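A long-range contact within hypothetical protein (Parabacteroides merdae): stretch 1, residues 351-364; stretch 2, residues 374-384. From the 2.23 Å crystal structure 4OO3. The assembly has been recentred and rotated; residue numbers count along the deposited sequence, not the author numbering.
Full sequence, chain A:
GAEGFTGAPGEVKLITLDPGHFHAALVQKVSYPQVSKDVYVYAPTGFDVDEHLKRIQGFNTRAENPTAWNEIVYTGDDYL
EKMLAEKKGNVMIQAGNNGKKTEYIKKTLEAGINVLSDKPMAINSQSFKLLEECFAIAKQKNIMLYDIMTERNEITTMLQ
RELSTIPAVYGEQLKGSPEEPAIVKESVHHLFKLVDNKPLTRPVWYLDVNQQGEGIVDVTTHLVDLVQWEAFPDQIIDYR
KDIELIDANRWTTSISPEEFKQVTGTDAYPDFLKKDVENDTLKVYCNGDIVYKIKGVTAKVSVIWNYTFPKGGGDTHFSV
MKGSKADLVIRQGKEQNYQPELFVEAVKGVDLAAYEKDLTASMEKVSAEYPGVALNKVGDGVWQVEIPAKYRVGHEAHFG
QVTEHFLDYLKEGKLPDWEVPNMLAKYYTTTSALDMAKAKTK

Stretch 1 351-364: DLAAYEKDLTASME
Stretch 2, residues 374-384: ALNKVGDGVWQ

Stretch 1 enters its helix through Asp 351, the N-cap residue (phi/psi -74/99), and runs helically from Leu 352 to Glu 364 and beyond. Backbone hydrogen bonds, mostly of the i to i+4 kind, hold it, from Tyr 355 N to Asp 351 O (2.9 Å) through Met 363 N to Leu 359 O (2.9 Å); Lys 357 N instead makes a weak bond to Ala 354 O (3.4 Å). Stretch 2 is a hairpin. Its first strand begins at Ala 374, a type II turn spans Gly 379 to Val 382, and the returning strand starts at Val 382. Asn 376 N to Gln 384 O (2.9 Å), Gln 384 N to Asn 376 O (2.8 Å) and Val 378 N to Val 382 O (2.9 Å) join the strands, while Val 382 N to Gly 379 O (2.9 Å) closes the turn. Gly 381 has phi/psi 80/10, a positive phi that glycine adopts readily.

The helix lies along the hairpin. Its axis runs at 155° to the first strand, nearly antiparallel, with a closest approach of 9.3 Å; it lies at 20° to the second, 11.6 Å away. The register places the CA of Leu 352 6.6 Å from the CA of Gly 381, and the CA of Met 363 7.0 Å from the CA of Ala 374. No hydrogen bond crosses the contact, which buries 459 Å² with both sides summed; most of its close approaches are between side chains.

Leu 352, Tyr 355, Leu 359 and Met 363, spaced three or four residues apart, point toward the hairpin from one side of the helix. Trp 383 (chi1 -69°, chi2 -97°) offers Tyr 355 and Leu 359 a broad apolar surface. Leu 359 (chi1 -145°, chi2 56°) sets CD2 over one face of the Trp 383 indole, 3.5 Å from the centroid of its six-membered ring and 17° off the normal, a CH-pi contact. Tyr 355 (t, chi2 66°) meets the same ring obliquely, planes at 61°, with its CE2 3.9 Å from Trp 383 CZ3.

Leu 375 (m, t) fits between two helix residues: its CD1 lies 3.6 Å from Leu 359 CG and 3.4 Å from Met 363 CG. Met 363, a selenomethionine, has all three chi angles m; its flexible chain brings CE 4.1 Å from Ala 374 CA. At the turn, Leu 352 (chi1 -141°, chi2 65°) brings CD2 to 3.6 Å from Gly 381 N; glycine suits the place, since an ideal CB there would lie 3.6 Å from Leu 352 CD1.

Glu 356 (t, t) starts sideways, but its long chain carries OE1 to the edge of the indole, 3.6 Å from Trp 383 CZ2. The same OE1 makes a long salt bridge to Lys 377 NZ at 3.8 Å; the lysine, t, t, t, p, is long enough to reach it.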

# COMPACT_ATOMS: atom_id res chain seq x y z
N ASP A 351 -13.81 29.15 19.99
CA ASP A 351 -13.44 30.55 19.80
C ASP A 351 -12.60 30.68 18.52
O ASP A 351 -11.40 30.42 18.52
CB ASP A 351 -12.66 31.06 21.02
CG ASP A 351 -12.38 32.54 20.97
OD1 ASP A 351 -12.95 33.23 20.09
OD2 ASP A 351 -11.61 33.02 21.82
N LEU A 352 -13.26 31.09 17.44
CA LEU A 352 -12.69 31.02 16.09
C LEU A 352 -11.61 32.09 15.86
O LEU A 352 -10.70 31.89 15.05
CB LEU A 352 -13.81 31.15 15.05
CG LEU A 352 -13.72 30.30 13.79
CD1 LEU A 352 -13.84 28.81 14.11
CD2 LEU A 352 -14.81 30.71 12.81
N ALA A 353 -11.72 33.21 16.57
CA ALA A 353 -10.72 34.28 16.52
C ALA A 353 -9.39 33.82 17.14
O ALA A 353 -8.33 33.98 16.54
CB ALA A 353 -11.24 35.52 17.23
N ALA A 354 -9.48 33.26 18.35
CA ALA A 354 -8.31 32.78 19.08
C ALA A 354 -7.70 31.53 18.43
O ALA A 354 -6.48 31.33 18.48
CB ALA A 354 -8.68 32.50 20.52
N TYR A 355 -8.55 30.70 17.84
CA TYR A 355 -8.07 29.51 17.13
C TYR A 355 -7.21 29.91 15.93
O TYR A 355 -6.17 29.32 15.69
CB TYR A 355 -9.24 28.62 16.69
CG TYR A 355 -8.79 27.36 15.99
CD1 TYR A 355 -8.09 26.38 16.68
CD2 TYR A 355 -9.05 27.16 14.64
CE1 TYR A 355 -7.65 25.23 16.04
CE2 TYR A 355 -8.62 26.01 13.99
CZ TYR A 355 -7.92 25.05 14.70
OH TYR A 355 -7.49 23.91 14.08
N GLU A 356 -7.63 30.94 15.20
CA GLU A 356 -6.91 31.39 14.01
C GLU A 356 -5.49 31.90 14.33
O GLU A 356 -4.59 31.79 13.49
CB GLU A 356 -7.71 32.47 13.27
CG GLU A 356 -7.10 32.88 11.94
CD GLU A 356 -8.10 33.51 10.98
OE1 GLU A 356 -9.32 33.51 11.28
OE2 GLU A 356 -7.67 34.00 9.92
N LYS A 357 -5.31 32.43 15.53
CA LYS A 357 -4.00 32.90 15.98
C LYS A 357 -3.08 31.74 16.38
O LYS A 357 -1.88 31.78 16.12
CB LYS A 357 -4.14 33.89 17.14
CG LYS A 357 -4.98 35.11 16.80
CD LYS A 357 -4.59 36.34 17.61
CE LYS A 357 -4.67 36.10 19.11
NZ LYS A 357 -4.40 37.34 19.89
N ASP A 358 -3.65 30.72 17.02
CA ASP A 358 -2.91 29.48 17.32
C ASP A 358 -2.51 28.81 16.01
O ASP A 358 -1.41 28.27 15.89
CB ASP A 358 -3.77 28.51 18.15
CG ASP A 358 -4.09 29.04 19.53
OD1 ASP A 358 -3.17 29.55 20.22
OD2 ASP A 358 -5.26 28.95 19.94
N LEU A 359 -3.43 28.86 15.05
CA LEU A 359 -3.22 28.30 13.72
C LEU A 359 -1.98 28.91 13.07
O LEU A 359 -1.04 28.21 12.70
CB LEU A 359 -4.46 28.54 12.86
CG LEU A 359 -4.87 27.47 11.85
CD1 LEU A 359 -5.07 26.11 12.51
CD2 LEU A 359 -6.14 27.90 11.13
N THR A 360 -1.97 30.24 12.95
CA THR A 360 -0.86 30.94 12.28
C THR A 360 0.46 30.76 13.04
O THR A 360 1.51 30.62 12.42
CB THR A 360 -1.18 32.43 12.05
OG1 THR A 360 -1.84 32.97 13.21
CG2 THR A 360 -2.10 32.61 10.83
N ALA A 361 0.40 30.75 14.37
CA ALA A 361 1.57 30.43 15.19
C ALA A 361 2.11 29.02 14.92
O ALA A 361 3.32 28.82 14.83
CB ALA A 361 1.25 30.59 16.67
N SER A 362 1.20 28.05 14.77
CA SER A 362 1.58 26.67 14.49
C SER A 362 2.14 26.47 13.08
O SER A 362 3.02 25.63 12.87
CB SER A 362 0.39 25.73 14.68
OG SER A 362 -0.06 25.74 16.02
N MSE A 363 1.63 27.23 12.11
CA MSE A 363 2.05 27.07 10.72
C MSE A 363 3.48 27.51 10.50
O MSE A 363 4.14 27.04 9.58
CB MSE A 363 1.13 27.83 9.77
CG MSE A 363 -0.21 27.11 9.57
SE MSE A 363 0.00 25.24 8.95
CE MSE A 363 0.85 25.58 7.21
N GLU A 364 3.98 28.41 11.36
CA GLU A 364 5.40 28.75 11.33
C GLU A 364 6.25 27.49 11.48
O GLU A 364 7.17 27.25 10.70
CB GLU A 364 5.72 29.77 12.43
CG GLU A 364 5.08 31.13 12.20
CD GLU A 364 5.28 32.09 13.36
OE1 GLU A 364 5.96 31.73 14.34
OE2 GLU A 364 4.73 33.21 13.28
N ALA A 374 1.54 26.85 3.16
CA ALA A 374 0.80 27.90 3.86
C ALA A 374 -0.68 27.54 3.97
O ALA A 374 -1.11 26.50 3.47
CB ALA A 374 0.97 29.23 3.14
N LEU A 375 -1.45 28.41 4.62
CA LEU A 375 -2.89 28.19 4.80
C LEU A 375 -3.71 29.25 4.07
O LEU A 375 -3.32 30.41 4.01
CB LEU A 375 -3.26 28.22 6.28
CG LEU A 375 -2.93 26.99 7.12
CD1 LEU A 375 -3.45 27.21 8.54
CD2 LEU A 375 -3.52 25.72 6.53
N ASN A 376 -4.85 28.82 3.53
CA ASN A 376 -5.79 29.70 2.86
C ASN A 376 -7.15 29.51 3.50
O ASN A 376 -7.69 28.41 3.47
CB ASN A 376 -5.91 29.33 1.37
CG ASN A 376 -4.89 30.03 0.50
OD1 ASN A 376 -4.01 29.39 -0.08
ND2 ASN A 376 -5.01 31.35 0.38
N LYS A 377 -7.69 30.57 4.09
CA LYS A 377 -9.05 30.53 4.60
C LYS A 377 -9.96 30.36 3.39
O LYS A 377 -9.81 31.09 2.41
CB LYS A 377 -9.38 31.82 5.36
CG LYS A 377 -10.59 31.74 6.27
CD LYS A 377 -10.79 33.06 7.01
CE LYS A 377 -12.15 33.15 7.69
NZ LYS A 377 -12.20 32.42 8.99
N VAL A 378 -10.84 29.37 3.43
CA VAL A 378 -11.75 29.09 2.31
C VAL A 378 -13.21 29.06 2.76
O VAL A 378 -14.08 28.56 2.05
CB VAL A 378 -11.40 27.76 1.59
CG1 VAL A 378 -10.07 27.88 0.86
CG2 VAL A 378 -11.37 26.59 2.57
N GLY A 379 -13.46 29.62 3.94
CA GLY A 379 -14.76 29.54 4.60
C GLY A 379 -14.51 29.67 6.09
O GLY A 379 -13.45 29.26 6.56
N ASP A 380 -15.44 30.24 6.84
CA ASP A 380 -15.17 30.50 8.26
C ASP A 380 -15.06 29.17 9.03
O ASP A 380 -15.95 28.32 8.96
CB ASP A 380 -16.18 31.47 8.89
CG ASP A 380 -17.60 30.93 8.91
OD1 ASP A 380 -18.01 30.29 7.92
OD2 ASP A 380 -18.29 31.15 9.93
N GLY A 381 -13.94 29.00 9.72
CA GLY A 381 -13.64 27.75 10.40
C GLY A 381 -13.10 26.65 9.49
O GLY A 381 -12.99 25.50 9.92
N VAL A 382 -12.76 27.00 8.24
CA VAL A 382 -12.24 26.03 7.26
C VAL A 382 -11.05 26.61 6.46
O VAL A 382 -11.21 27.56 5.70
CB VAL A 382 -13.33 25.59 6.26
CG1 VAL A 382 -12.79 24.48 5.36
CG2 VAL A 382 -14.58 25.12 7.00
N TRP A 383 -9.88 26.00 6.64
CA TRP A 383 -8.65 26.41 5.95
C TRP A 383 -8.09 25.29 5.08
O TRP A 383 -7.92 24.16 5.55
CB TRP A 383 -7.57 26.79 6.97
CG TRP A 383 -7.86 28.05 7.73
CD1 TRP A 383 -7.41 29.30 7.45
CD2 TRP A 383 -8.68 28.17 8.90
NE1 TRP A 383 -7.89 30.20 8.37
CE2 TRP A 383 -8.67 29.52 9.27
CE3 TRP A 383 -9.41 27.25 9.66
CZ2 TRP A 383 -9.38 30.00 10.38
CZ3 TRP A 383 -10.11 27.73 10.77
CH2 TRP A 383 -10.09 29.09 11.12
N GLN A 384 -7.80 25.60 3.83
CA GLN A 384 -7.08 24.68 2.96
C GLN A 384 -5.57 24.83 3.18
O GLN A 384 -5.07 25.95 3.28
CB GLN A 384 -7.40 24.94 1.50
CG GLN A 384 -6.63 24.02 0.55
CD GLN A 384 -7.23 23.95 -0.84
OE1 GLN A 384 -8.30 24.49 -1.10
NE2 GLN A 384 -6.53 23.27 -1.74